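Local coordinates for nucleotide-binding protein, universal stress protein UspA family (Lactobacillus plantarum, PDB 3S3T) that probably acts in the bacterial stress response as a nucleotide-binding member of the universal stress protein family, and holds ATP in this structure, at residues Y40-D44 and L60-A64; A67-M71 and K87-S91; K96-E100 and S129-V134; D110-A116 and C140-R146. All blocks are in the same frame, centred on the assembly; numbering follows the deposited sequence.

Interaction 1 (Y40-D44 and L60-A64); sequences YVVDD and LDAEA. With ATP (adenosine-5'-triphosphate), chain I.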
# COMPACT_ATOMS: atom_id res chain seq x y z
N TYR A 40 0.53 19.17 -14.75
CA TYR A 40 1.36 18.08 -15.32
C TYR A 40 2.76 18.15 -14.76
O TYR A 40 3.43 19.19 -14.87
CB TYR A 40 1.41 18.21 -16.85
CG TYR A 40 2.10 17.07 -17.57
CD1 TYR A 40 3.48 16.93 -17.57
CD2 TYR A 40 1.35 16.12 -18.29
CE1 TYR A 40 4.10 15.85 -18.21
CE2 TYR A 40 1.97 15.07 -18.99
CZ TYR A 40 3.31 14.93 -18.94
OH TYR A 40 3.85 13.89 -19.62
N VAL A 41 3.24 17.06 -14.18
CA VAL A 41 4.62 17.02 -13.70
C VAL A 41 5.54 16.26 -14.64
O VAL A 41 5.35 15.08 -14.91
CB VAL A 41 4.73 16.43 -12.28
CG1 VAL A 41 6.18 16.66 -11.73
CG2 VAL A 41 3.73 17.10 -11.35
N VAL A 42 6.57 16.97 -15.14
CA VAL A 42 7.61 16.37 -15.97
C VAL A 42 8.62 15.67 -15.05
O VAL A 42 9.36 16.32 -14.29
CB VAL A 42 8.35 17.43 -16.82
CG1 VAL A 42 9.42 16.79 -17.66
CG2 VAL A 42 7.41 18.24 -17.69
N ASP A 43 8.68 14.34 -15.12
CA ASP A 43 9.55 13.60 -14.20
C ASP A 43 10.99 13.80 -14.63
O ASP A 43 11.40 13.33 -15.68
CB ASP A 43 9.21 12.11 -14.23
CG ASP A 43 9.93 11.32 -13.15
OD1 ASP A 43 11.00 11.72 -12.67
OD2 ASP A 43 9.39 10.29 -12.79
N ASP A 44 11.76 14.47 -13.79
CA ASP A 44 13.13 14.80 -14.06
C ASP A 44 14.13 13.95 -13.27
O ASP A 44 15.27 14.34 -13.13
CB ASP A 44 13.38 16.30 -13.81
CG ASP A 44 13.26 16.71 -12.36
OD1 ASP A 44 13.00 15.86 -11.47
OD2 ASP A 44 13.47 17.92 -12.11
N LEU A 60 12.99 16.17 -21.86
CA LEU A 60 12.02 16.81 -20.98
C LEU A 60 11.35 18.03 -21.65
O LEU A 60 10.15 18.22 -21.55
CB LEU A 60 12.68 17.19 -19.64
CG LEU A 60 13.32 15.99 -18.88
CD1 LEU A 60 13.76 16.36 -17.47
CD2 LEU A 60 12.39 14.77 -18.80
N ASP A 61 12.11 18.86 -22.34
CA ASP A 61 11.47 19.96 -23.05
C ASP A 61 10.44 19.50 -24.07
O ASP A 61 9.43 20.19 -24.25
CB ASP A 61 12.49 20.86 -23.70
CG ASP A 61 13.35 21.59 -22.67
OD1 ASP A 61 13.01 21.56 -21.46
OD2 ASP A 61 14.37 22.16 -23.07
N ALA A 62 10.67 18.37 -24.74
CA ALA A 62 9.68 17.86 -25.71
C ALA A 62 8.46 17.37 -24.94
O ALA A 62 7.33 17.62 -25.33
CB ALA A 62 10.25 16.72 -26.60
N GLU A 63 8.68 16.66 -23.85
CA GLU A 63 7.54 16.18 -23.06
C GLU A 63 6.70 17.36 -22.56
O GLU A 63 5.46 17.35 -22.64
CB GLU A 63 8.01 15.33 -21.88
CG GLU A 63 6.88 14.92 -20.94
CD GLU A 63 7.35 13.96 -19.83
OE1 GLU A 63 8.57 13.72 -19.70
OE2 GLU A 63 6.48 13.49 -19.08
N ALA A 64 7.40 18.35 -22.02
CA ALA A 64 6.79 19.61 -21.54
C ALA A 64 5.98 20.32 -22.65
O ALA A 64 4.89 20.79 -22.41
CB ALA A 64 7.90 20.57 -21.01
PG ATP I . 2.71 3.42 -11.73
O1G ATP I . 3.37 4.75 -12.05
O2G ATP I . 3.38 2.28 -12.43
O3G ATP I . 2.54 3.09 -10.26
PB ATP I . 0.51 4.28 -13.47
O1B ATP I . -0.43 3.39 -14.25
O2B ATP I . 1.48 5.11 -14.23
O3B ATP I . 1.23 3.36 -12.38
PA ATP I . -0.12 6.53 -11.74
O1A ATP I . 1.23 7.09 -12.07
O2A ATP I . -0.39 6.31 -10.31
O3A ATP I . -0.45 5.18 -12.52
O5' ATP I . -1.20 7.60 -12.36
C5' ATP I . -2.47 7.74 -11.72
C4' ATP I . -2.95 9.19 -11.83
O4' ATP I . -1.93 9.96 -11.20
C3' ATP I . -3.04 9.72 -13.25
O3' ATP I . -4.27 9.39 -13.88
C2' ATP I . -2.81 11.18 -12.98
O2' ATP I . -4.04 11.72 -12.51
C1' ATP I . -1.77 11.20 -11.87
N9 ATP I . -0.41 11.35 -12.39
C8 ATP I . 0.47 10.35 -12.71
N7 ATP I . 1.62 10.86 -13.19
C5 ATP I . 1.47 12.19 -13.17
C6 ATP I . 2.30 13.32 -13.57
N6 ATP I . 3.53 13.07 -14.07
N1 ATP I . 1.80 14.59 -13.41
C2 ATP I . 0.56 14.77 -12.91
N3 ATP I . -0.28 13.79 -12.56
C4 ATP I . 0.14 12.51 -12.67
O HOH W 1 6.42 13.07 -16.44
O HOH W 2 9.94 12.10 -17.85

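Interaction 2 (A67-M71 and K87-S91); sequences AKDAM and KTEIS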
# COMPACT_ATOMS: atom_id res chain seq x y z
N ALA A 67 2.77 18.34 -23.21
CA ALA A 67 1.89 18.69 -22.09
C ALA A 67 1.24 20.08 -22.27
O ALA A 67 0.04 20.28 -21.99
CB ALA A 67 2.70 18.65 -20.79
N LYS A 68 2.02 21.05 -22.72
CA LYS A 68 1.53 22.42 -22.90
C LYS A 68 0.44 22.45 -23.97
O LYS A 68 -0.54 23.17 -23.85
CB LYS A 68 2.69 23.38 -23.22
CG LYS A 68 3.56 23.65 -21.95
CD LYS A 68 4.76 24.65 -22.15
CE LYS A 68 6.16 23.98 -22.07
NZ LYS A 68 6.96 24.01 -23.36
N ASP A 69 0.61 21.63 -25.01
CA ASP A 69 -0.42 21.55 -26.04
C ASP A 69 -1.68 20.87 -25.49
O ASP A 69 -2.79 21.25 -25.85
CB ASP A 69 0.08 20.83 -27.30
CG ASP A 69 -1.01 20.72 -28.34
OD1 ASP A 69 -1.33 21.75 -28.99
OD2 ASP A 69 -1.59 19.61 -28.45
N ALA A 70 -1.53 19.87 -24.62
CA ALA A 70 -2.72 19.27 -24.02
C ALA A 70 -3.46 20.28 -23.11
O ALA A 70 -4.68 20.28 -23.04
CB ALA A 70 -2.36 18.03 -23.28
N MSE A 71 -2.70 21.15 -22.42
CA MSE A 71 -3.28 22.17 -21.55
C MSE A 71 -4.05 23.21 -22.38
O MSE A 71 -5.18 23.57 -22.02
CB MSE A 71 -2.18 22.85 -20.74
CG MSE A 71 -1.55 21.95 -19.68
SE MSE A 71 -2.88 21.25 -18.42
CE MSE A 71 -1.64 20.30 -17.29
N LYS A 87 -6.57 27.30 -14.38
CA LYS A 87 -5.15 27.54 -14.34
C LYS A 87 -4.47 26.22 -14.79
O LYS A 87 -4.90 25.14 -14.40
CB LYS A 87 -4.72 27.92 -12.92
CG LYS A 87 -3.22 28.21 -12.74
CD LYS A 87 -2.81 28.22 -11.26
CE LYS A 87 -1.63 29.17 -11.02
NZ LYS A 87 -0.97 28.96 -9.72
N THR A 88 -3.44 26.33 -15.61
CA THR A 88 -2.66 25.18 -16.04
C THR A 88 -1.21 25.37 -15.58
O THR A 88 -0.66 26.49 -15.63
CB THR A 88 -2.72 25.00 -17.54
OG1 THR A 88 -2.16 26.15 -18.21
CG2 THR A 88 -4.18 24.76 -17.98
N GLU A 89 -0.59 24.28 -15.16
CA GLU A 89 0.75 24.34 -14.65
C GLU A 89 1.53 23.12 -15.11
O GLU A 89 1.04 21.98 -15.01
CB GLU A 89 0.69 24.33 -13.13
CG GLU A 89 2.03 24.58 -12.46
CD GLU A 89 2.14 25.93 -11.81
OE1 GLU A 89 1.12 26.46 -11.29
OE2 GLU A 89 3.28 26.44 -11.77
N ILE A 90 2.74 23.36 -15.59
CA ILE A 90 3.66 22.31 -15.91
C ILE A 90 4.86 22.49 -14.98
O ILE A 90 5.50 23.56 -14.95
CB ILE A 90 4.11 22.38 -17.40
CG1 ILE A 90 2.91 22.41 -18.35
CG2 ILE A 90 5.08 21.26 -17.73
CD1 ILE A 90 1.96 21.30 -18.21
N SER A 91 5.12 21.47 -14.17
CA SER A 91 6.25 21.50 -13.25
C SER A 91 7.19 20.35 -13.49
O SER A 91 6.82 19.37 -14.16
CB SER A 91 5.73 21.44 -11.79
OG SER A 91 5.03 22.64 -11.46

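Interaction 3 (K96-E100 and S129-V134); sequences KHTIE and STTSYV. With ATP (adenosine-5'-triphosphate), chain I; ATP (adenosine-5'-triphosphate), chain O.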
# COMPACT_ATOMS: atom_id res chain seq x y z
N LYS A 96 4.71 12.32 -7.76
CA LYS A 96 3.92 12.16 -6.52
C LYS A 96 4.34 13.15 -5.40
O LYS A 96 3.48 13.70 -4.69
CB LYS A 96 3.92 10.71 -6.08
CG LYS A 96 5.21 10.14 -5.53
CD LYS A 96 5.13 8.58 -5.45
CE LYS A 96 6.42 7.98 -4.93
NZ LYS A 96 6.49 6.49 -5.11
N HIS A 97 5.64 13.43 -5.30
CA HIS A 97 6.15 14.45 -4.39
C HIS A 97 5.67 15.83 -4.75
O HIS A 97 5.28 16.60 -3.88
CB HIS A 97 7.67 14.49 -4.37
CG HIS A 97 8.32 13.18 -4.03
ND1 HIS A 97 9.69 13.01 -4.07
CD2 HIS A 97 7.80 11.99 -3.65
CE1 HIS A 97 9.98 11.77 -3.73
NE2 HIS A 97 8.86 11.12 -3.48
N THR A 98 5.71 16.14 -6.05
CA THR A 98 5.39 17.46 -6.52
C THR A 98 3.91 17.78 -6.30
O THR A 98 3.57 18.92 -5.99
CB THR A 98 5.80 17.63 -8.01
OG1 THR A 98 7.21 17.38 -8.14
CG2 THR A 98 5.47 19.05 -8.53
N ILE A 99 3.06 16.79 -6.51
CA ILE A 99 1.63 16.91 -6.31
C ILE A 99 1.35 17.17 -4.82
O ILE A 99 0.63 18.10 -4.46
CB ILE A 99 0.89 15.63 -6.81
CG1 ILE A 99 0.92 15.54 -8.35
CG2 ILE A 99 -0.57 15.63 -6.28
CD1 ILE A 99 0.60 14.14 -8.91
N GLU A 100 1.95 16.36 -3.95
CA GLU A 100 1.84 16.58 -2.50
C GLU A 100 2.28 18.01 -2.14
O GLU A 100 1.56 18.73 -1.41
CB GLU A 100 2.71 15.55 -1.75
CG GLU A 100 2.85 15.77 -0.27
CD GLU A 100 3.81 14.80 0.40
OE1 GLU A 100 4.61 14.14 -0.26
OE2 GLU A 100 3.78 14.73 1.62
N SER A 129 0.77 3.91 -8.35
CA SER A 129 1.55 4.27 -7.19
C SER A 129 1.51 5.80 -6.97
O SER A 129 1.57 6.23 -5.84
CB SER A 129 2.99 3.75 -7.29
OG SER A 129 3.71 4.37 -8.33
N THR A 130 1.36 6.60 -8.01
CA THR A 130 1.19 8.06 -7.83
C THR A 130 -0.11 8.33 -7.07
O THR A 130 -0.10 9.04 -6.06
CB THR A 130 1.22 8.88 -9.14
OG1 THR A 130 2.38 8.57 -9.89
CG2 THR A 130 1.21 10.40 -8.86
N THR A 131 -1.20 7.70 -7.49
CA THR A 131 -2.47 7.85 -6.85
C THR A 131 -2.47 7.35 -5.42
O THR A 131 -2.92 8.09 -4.52
CB THR A 131 -3.62 7.22 -7.65
OG1 THR A 131 -3.78 7.93 -8.87
CG2 THR A 131 -4.95 7.28 -6.89
N SER A 132 -1.95 6.15 -5.15
CA SER A 132 -1.94 5.71 -3.74
C SER A 132 -1.08 6.65 -2.87
O SER A 132 -1.41 6.90 -1.71
CB SER A 132 -1.54 4.24 -3.60
OG SER A 132 -0.21 4.08 -3.98
N TYR A 133 0.02 7.15 -3.41
CA TYR A 133 0.89 8.05 -2.64
C TYR A 133 0.12 9.34 -2.27
O TYR A 133 0.11 9.76 -1.09
CB TYR A 133 2.12 8.43 -3.42
CG TYR A 133 3.03 9.34 -2.66
CD1 TYR A 133 2.83 10.70 -2.62
CD2 TYR A 133 4.06 8.81 -1.89
CE1 TYR A 133 3.70 11.54 -1.92
CE2 TYR A 133 4.90 9.62 -1.12
CZ TYR A 133 4.72 10.98 -1.14
OH TYR A 133 5.54 11.80 -0.39
N VAL A 134 -0.52 9.93 -3.27
CA VAL A 134 -1.31 11.13 -3.08
C VAL A 134 -2.51 10.90 -2.15
O VAL A 134 -2.76 11.68 -1.23
CB VAL A 134 -1.64 11.83 -4.42
CG1 VAL A 134 -2.39 13.19 -4.20
CG2 VAL A 134 -0.35 12.15 -5.16
PG ATP I . 2.71 3.42 -11.73
O1G ATP I . 3.37 4.75 -12.05
O2G ATP I . 3.38 2.28 -12.43
O3G ATP I . 2.54 3.09 -10.26
PB ATP I . 0.51 4.28 -13.47
O1B ATP I . -0.43 3.39 -14.25
O2B ATP I . 1.48 5.11 -14.23
O3B ATP I . 1.23 3.36 -12.38
PA ATP I . -0.12 6.53 -11.74
O1A ATP I . 1.23 7.09 -12.07
O2A ATP I . -0.39 6.31 -10.31
O3A ATP I . -0.45 5.18 -12.52
O5' ATP I . -1.20 7.60 -12.36
C5' ATP I . -2.47 7.74 -11.72
C4' ATP I . -2.95 9.19 -11.83
O4' ATP I . -1.93 9.96 -11.20
C3' ATP I . -3.04 9.72 -13.25
O3' ATP I . -4.27 9.39 -13.88
C2' ATP I . -2.81 11.18 -12.98
O2' ATP I . -4.04 11.72 -12.51
C1' ATP I . -1.77 11.20 -11.87
N9 ATP I . -0.41 11.35 -12.39
C8 ATP I . 0.47 10.35 -12.71
N7 ATP I . 1.62 10.86 -13.19
C5 ATP I . 1.47 12.19 -13.17
C6 ATP I . 2.30 13.32 -13.57
N6 ATP I . 3.53 13.07 -14.07
N1 ATP I . 1.80 14.59 -13.41
C2 ATP I . 0.56 14.77 -12.91
N3 ATP I . -0.28 13.79 -12.56
C4 ATP I . 0.14 12.51 -12.67
PG ATP O . 9.73 5.41 -5.44
O1G ATP O . 10.32 4.90 -6.75
O2G ATP O . 9.60 6.91 -5.40
O3G ATP O . 8.52 4.64 -4.96
PB ATP O . 12.30 4.73 -4.18
O1B ATP O . 12.99 5.05 -5.48
O2B ATP O . 12.93 5.48 -3.08
O3B ATP O . 10.73 5.10 -4.19
PA ATP O . 12.04 1.91 -4.73
O1A ATP O . 10.85 1.19 -4.21
O2A ATP O . 12.11 2.28 -6.21
O3A ATP O . 12.27 3.18 -3.77
O5' ATP O . 13.40 1.17 -4.40
C5' ATP O . 13.48 0.13 -3.39
C4' ATP O . 14.34 -1.05 -3.90
O4' ATP O . 13.76 -1.61 -5.06
C3' ATP O . 15.76 -0.68 -4.27
O3' ATP O . 16.60 -0.57 -3.13
C2' ATP O . 16.10 -1.85 -5.18
O2' ATP O . 16.49 -3.00 -4.36
C1' ATP O . 14.78 -2.05 -5.97
N9 ATP O . 14.75 -1.27 -7.21
C8 ATP O . 14.27 0.01 -7.36
N7 ATP O . 14.39 0.44 -8.65
C5 ATP O . 15.02 -0.60 -9.29
C6 ATP O . 15.50 -0.87 -10.66
N6 ATP O . 15.38 0.08 -11.58
N1 ATP O . 16.05 -2.05 -10.95
C2 ATP O . 16.23 -3.02 -10.04
N3 ATP O . 15.83 -2.84 -8.77
C4 ATP O . 15.25 -1.67 -8.36
O HOH W 3 5.91 5.78 -7.72

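Interaction 4 (D110-A116 and C140-R146); sequences DLIVLGA and CNVIVIR. With ATP (adenosine-5'-triphosphate), chain I.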
# COMPACT_ATOMS: atom_id res chain seq x y z
N ASP A 110 -8.69 22.21 -1.72
CA ASP A 110 -9.55 21.33 -0.89
C ASP A 110 -10.08 20.10 -1.55
O ASP A 110 -10.85 19.35 -0.93
CB ASP A 110 -10.71 22.11 -0.19
CG ASP A 110 -11.39 23.14 -1.11
OD1 ASP A 110 -11.31 23.02 -2.34
OD2 ASP A 110 -12.04 24.07 -0.59
N LEU A 111 -9.58 19.82 -2.76
CA LEU A 111 -9.79 18.55 -3.43
C LEU A 111 -8.68 18.29 -4.41
O LEU A 111 -8.30 19.17 -5.19
CB LEU A 111 -11.09 18.55 -4.23
CG LEU A 111 -11.57 17.26 -4.88
CD1 LEU A 111 -11.75 16.11 -3.84
CD2 LEU A 111 -12.91 17.53 -5.65
N ILE A 112 -8.22 17.04 -4.46
CA ILE A 112 -7.35 16.61 -5.54
C ILE A 112 -8.11 15.52 -6.29
O ILE A 112 -8.68 14.60 -5.66
CB ILE A 112 -6.02 16.05 -5.01
CG1 ILE A 112 -5.25 17.08 -4.16
CG2 ILE A 112 -5.14 15.58 -6.21
CD1 ILE A 112 -3.89 16.54 -3.55
N VAL A 113 -8.17 15.64 -7.63
CA VAL A 113 -8.84 14.69 -8.48
C VAL A 113 -7.77 13.90 -9.26
O VAL A 113 -6.92 14.48 -9.88
CB VAL A 113 -9.83 15.41 -9.45
CG1 VAL A 113 -10.51 14.41 -10.37
CG2 VAL A 113 -10.89 16.24 -8.64
N LEU A 114 -7.83 12.59 -9.21
CA LEU A 114 -6.80 11.71 -9.83
C LEU A 114 -7.43 10.61 -10.64
O LEU A 114 -8.48 10.06 -10.27
CB LEU A 114 -5.94 11.03 -8.73
CG LEU A 114 -5.02 11.94 -7.90
CD1 LEU A 114 -4.63 11.25 -6.59
CD2 LEU A 114 -3.75 12.41 -8.67
N GLY A 115 -6.76 10.20 -11.71
CA GLY A 115 -7.14 8.95 -12.36
C GLY A 115 -6.69 7.80 -11.49
O GLY A 115 -5.68 7.88 -10.79
N ALA A 116 -7.39 6.69 -11.55
CA ALA A 116 -6.92 5.52 -10.80
C ALA A 116 -5.53 5.01 -11.29
O ALA A 116 -4.68 4.65 -10.47
CB ALA A 116 -7.93 4.42 -10.90
N CYS A 140 -5.94 17.08 2.05
CA CYS A 140 -7.33 17.38 1.78
C CYS A 140 -7.98 16.14 1.21
O CYS A 140 -7.33 15.08 1.02
CB CYS A 140 -7.43 18.49 0.75
SG CYS A 140 -6.53 18.15 -0.80
N ASN A 141 -9.25 16.29 0.88
CA ASN A 141 -10.01 15.20 0.26
C ASN A 141 -9.38 14.82 -1.09
O ASN A 141 -8.81 15.68 -1.79
CB ASN A 141 -11.45 15.65 -0.02
CG ASN A 141 -12.29 15.84 1.22
OD1 ASN A 141 -11.88 15.54 2.34
ND2 ASN A 141 -13.53 16.30 1.01
N VAL A 142 -9.43 13.54 -1.44
CA VAL A 142 -8.92 13.03 -2.70
C VAL A 142 -9.94 12.05 -3.32
O VAL A 142 -10.44 11.16 -2.65
CB VAL A 142 -7.59 12.33 -2.52
CG1 VAL A 142 -7.12 11.78 -3.88
CG2 VAL A 142 -6.49 13.28 -1.80
N ILE A 143 -10.29 12.31 -4.57
CA ILE A 143 -11.20 11.43 -5.30
C ILE A 143 -10.41 10.78 -6.42
O ILE A 143 -9.63 11.40 -7.16
CB ILE A 143 -12.47 12.14 -5.83
CG1 ILE A 143 -13.39 11.18 -6.59
CG2 ILE A 143 -12.15 13.30 -6.79
CD1 ILE A 143 -14.73 11.82 -6.93
N VAL A 144 -10.69 9.51 -6.58
CA VAL A 144 -10.06 8.67 -7.58
C VAL A 144 -11.10 8.31 -8.64
O VAL A 144 -12.18 7.73 -8.32
CB VAL A 144 -9.52 7.40 -6.94
CG1 VAL A 144 -8.98 6.39 -8.00
CG2 VAL A 144 -8.40 7.71 -5.87
N ILE A 145 -10.76 8.64 -9.88
CA ILE A 145 -11.67 8.48 -11.01
C ILE A 145 -11.30 7.24 -11.86
O ILE A 145 -10.16 7.11 -12.34
CB ILE A 145 -11.61 9.70 -11.94
CG1 ILE A 145 -11.81 11.01 -11.13
CG2 ILE A 145 -12.68 9.56 -13.06
CD1 ILE A 145 -13.14 11.07 -10.38
N ARG A 146 -12.28 6.38 -12.07
CA ARG A 146 -12.19 5.28 -13.00
C ARG A 146 -13.52 4.95 -13.68
O ARG A 146 -13.52 4.06 -14.50
CB ARG A 146 -11.73 4.02 -12.26
CG ARG A 146 -12.55 3.68 -11.04
CD ARG A 146 -12.20 2.30 -10.51
NE ARG A 146 -10.82 2.12 -10.02
CZ ARG A 146 -10.47 2.17 -8.74
NH1 ARG A 146 -11.37 2.46 -7.79
NH2 ARG A 146 -9.21 1.93 -8.39
OXT ARG A 146 -14.61 5.52 -13.45
PG ATP I . 2.71 3.42 -11.73
O1G ATP I . 3.37 4.75 -12.05
O2G ATP I . 3.38 2.28 -12.43
O3G ATP I . 2.54 3.09 -10.26
PB ATP I . 0.51 4.28 -13.47
O1B ATP I . -0.43 3.39 -14.25
O2B ATP I . 1.48 5.11 -14.23
O3B ATP I . 1.23 3.36 -12.38
PA ATP I . -0.12 6.53 -11.74
O1A ATP I . 1.23 7.09 -12.07
O2A ATP I . -0.39 6.31 -10.31
O3A ATP I . -0.45 5.18 -12.52
O5' ATP I . -1.20 7.60 -12.36
C5' ATP I . -2.47 7.74 -11.72
C4' ATP I . -2.95 9.19 -11.83
O4' ATP I . -1.93 9.96 -11.20
C3' ATP I . -3.04 9.72 -13.25
O3' ATP I . -4.27 9.39 -13.88
C2' ATP I . -2.81 11.18 -12.98
O2' ATP I . -4.04 11.72 -12.51
C1' ATP I . -1.77 11.20 -11.87
N9 ATP I . -0.41 11.35 -12.39
C8 ATP I . 0.47 10.35 -12.71
N7 ATP I . 1.62 10.86 -13.19
C5 ATP I . 1.47 12.19 -13.17
C6 ATP I . 2.30 13.32 -13.57
N6 ATP I . 3.53 13.07 -14.07
N1 ATP I . 1.80 14.59 -13.41
C2 ATP I . 0.56 14.77 -12.91
N3 ATP I . -0.28 13.79 -12.56
C4 ATP I . 0.14 12.51 -12.67
O HOH W 4 -10.86 18.69 1.65

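Interaction 1 (Y40-D44 and L60-A64)
Tyr40 and Val42 meet Leu60, Glu63 and Ala64 in a mixed polar and apolar contact, where a helix lies back over the C-terminal part of a parallel strand. It belongs to the beta-alpha-beta unit of strand 35-43, helix 53-78 and strand 87-93, within the nucleotide-binding alpha/beta fold of the universal stress proteins; the two short segments run at 164° to one another. Val42 supplies the greasy half: its CG1 rests 3.8 Å from Leu60 CD2, while CG2 faces the methyl of Ala64. The polar half is built by two side chains that cross almost perpendicularly. With CG anti to the backbone N (chi1 -174°), the Tyr40 ring reaches toward the helix, and its OH donates to Glu63 OE2 at 2.7 Å, taking the anti lone pair of that oxygen in the plane of the ring. Glu63 arrives as an extended arm whose carboxylate meets the hydroxyl edge of the ring with the two planes 87° apart. A water donates both to Glu63 OE2 and to Val41 O, and accepts from Asp43 N, which puts the carboxylate, through that water, in what is probably the second shell of the adenine site. Val41 itself reads the base edge: its N donates to ATP N1 at 3.0 Å, and its O receives ATP N6 at 2.8 Å. Glu63 OE1 takes a bond from a second water at 2.8 Å, and that same water also donates to Asp43 O.

Interaction 2 (A67-M71 and K87-S91)
Met71, present as selenomethionine, sets its CG anti to the carbonyl carbon (chi1 -69°) and then bends at chi2 (-57°), a pair of turns that carries SE alongside Thr88 and swings the terminal CE toward Ile90. Thr88 and Met71 slide past each other in opposite directions, with Thr88 CG2 lying 3.8 Å from Met71 SE. Ile90 is bent too: chi2 of -56° turns CD1 into the angle between two helix residues, 3.8 Å from Ala67 CB and equally near Met71 CE. The methyl of Met71 also comes within 3.9 Å of Glu89 O, so it spans neighbouring residues of the strand. These pairs join helix 53-78 to strand 87-93, an outermost strand of the sheet within the chain, as the return half of a beta-alpha-beta crossover. Tyr40, on the adjacent strand, packs against Ala67, Met71 and Ile90 and so extends the same apolar layer. No hydrogen bond crosses between the two segments: this part of the helix is held to the strand by dispersion and burial of apolar surface, interactions that depend on shape and have little directional demand.

Interaction 3 (K96-E100 and S129-V134)
Lys96 crosses the ring of Tyr133 at about a right angle, and its whole length is used. CB begins at the near rim, 3.6 Å from Tyr133 CD1, and also touches Thr130 CG2. Chi1 of 71° places CG between the backbone N and the carbonyl carbon, over the ring face, where it makes a CH-pi contact 3.9 Å from the Tyr133 centroid and 19° off the normal. CD continues above Tyr133 CG and CB, and CE passes on past CD2. At the tip, NZ donates to O3G of a second ATP at 2.8 Å, a nucleotide bound mainly by the second subunit; NZ also gives a bond to a water that links it to Ser129 OG. The far edge of the same ring is polar. Tyr133 OH donates to Glu100 OE1 at 2.5 Å, meeting it on the syn side but 27° out of the carboxylate plane, and Arg124 of the second subunit forms a salt bridge to that oxygen. Deeper between the helices, Ile99 CG2 packs 3.7 Å from Val134 CG2, and Ile99 CD1 reaches adenine N3 of the chain's own ATP. The start of helix 129-137 grips that ATP's phosphates: Ser129 N and OG both donate to O3G, Thr130 OG1 to O1A, and Thr131 N to O2A. A helix N terminus directed at phosphates, with Ser129 closing the sequence G-2x-G-9x-G(S/T), is the signature of ATP-binding universal stress proteins.

Interaction 4 (D110-A116 and C140-R146)
Ile112 and Leu114 turn their backbone polar groups toward strand 141-145, and every one of them is met there. Ile112 N donates to Asn141 O at 3.1 Å, and Ile112 O accepts from Ile143 N at 3.0 Å. One step on, Leu114 N reaches Ile143 O at 3.0 Å, while Leu114 O receives Ile145 N at 2.7 Å. The last rung, Ala116 N to Ile145 O, is 2.9 Å long but tilted 35° from the carbonyl plane, as the chain begins to leave the sheet. At the other end a water bridges Asp110 O and Asn141 N. This is the parallel pairing of a beta-alpha-beta unit, strand 111-115, helix 129-137 and strand 141-145, in the nucleotide-binding fold of the family. The alternate residues, Leu111 and Val113, direct their backbone bonds to Leu9 of the central strand 7-11 instead. Gly115 N serves the ligand, donating to ATP O2' at 3.2 Å, and Gly115 O accepts from Thr131 OG1. Between the strands Val113 CG1 packs 3.7 Å from Ile145 CG1 on one face; Leu114 CD1 meets Val142 CG1 on the other. Beyond Val142, Ile143 and Val144 the sheet runs on, antiparallel, into a third subunit, where Asn141 OD1 accepts from Arg146 N of that subunit and this chain's own Arg146 NH2 donates to Val135 O of the third subunit.

From the N terminus, interaction 1 first folds helix 53-78 back on strand 35-43, and interaction 2 then closes the next loop by laying the same helix on strand 87-93. These two are in series, share helix 53-78 and reach neighbouring strands, so together they complete one crossover; a probable hydrogen bond from Val42 N to Ser91 O links them. The second half of the chain is interwoven: 96-100, 110-116, 129-134 and 140-146 alternate, so interactions 3 and 4 cross. Thr131 and Val134 join helix 129-137 to the strands of interaction 4. Interactions 1, 3 and 4 converge on one ATP, interaction 1 bonding the adenine, interaction 3 chiefly the phosphates and interaction 4 the ribose, whereas interaction 2 remains beside the pocket.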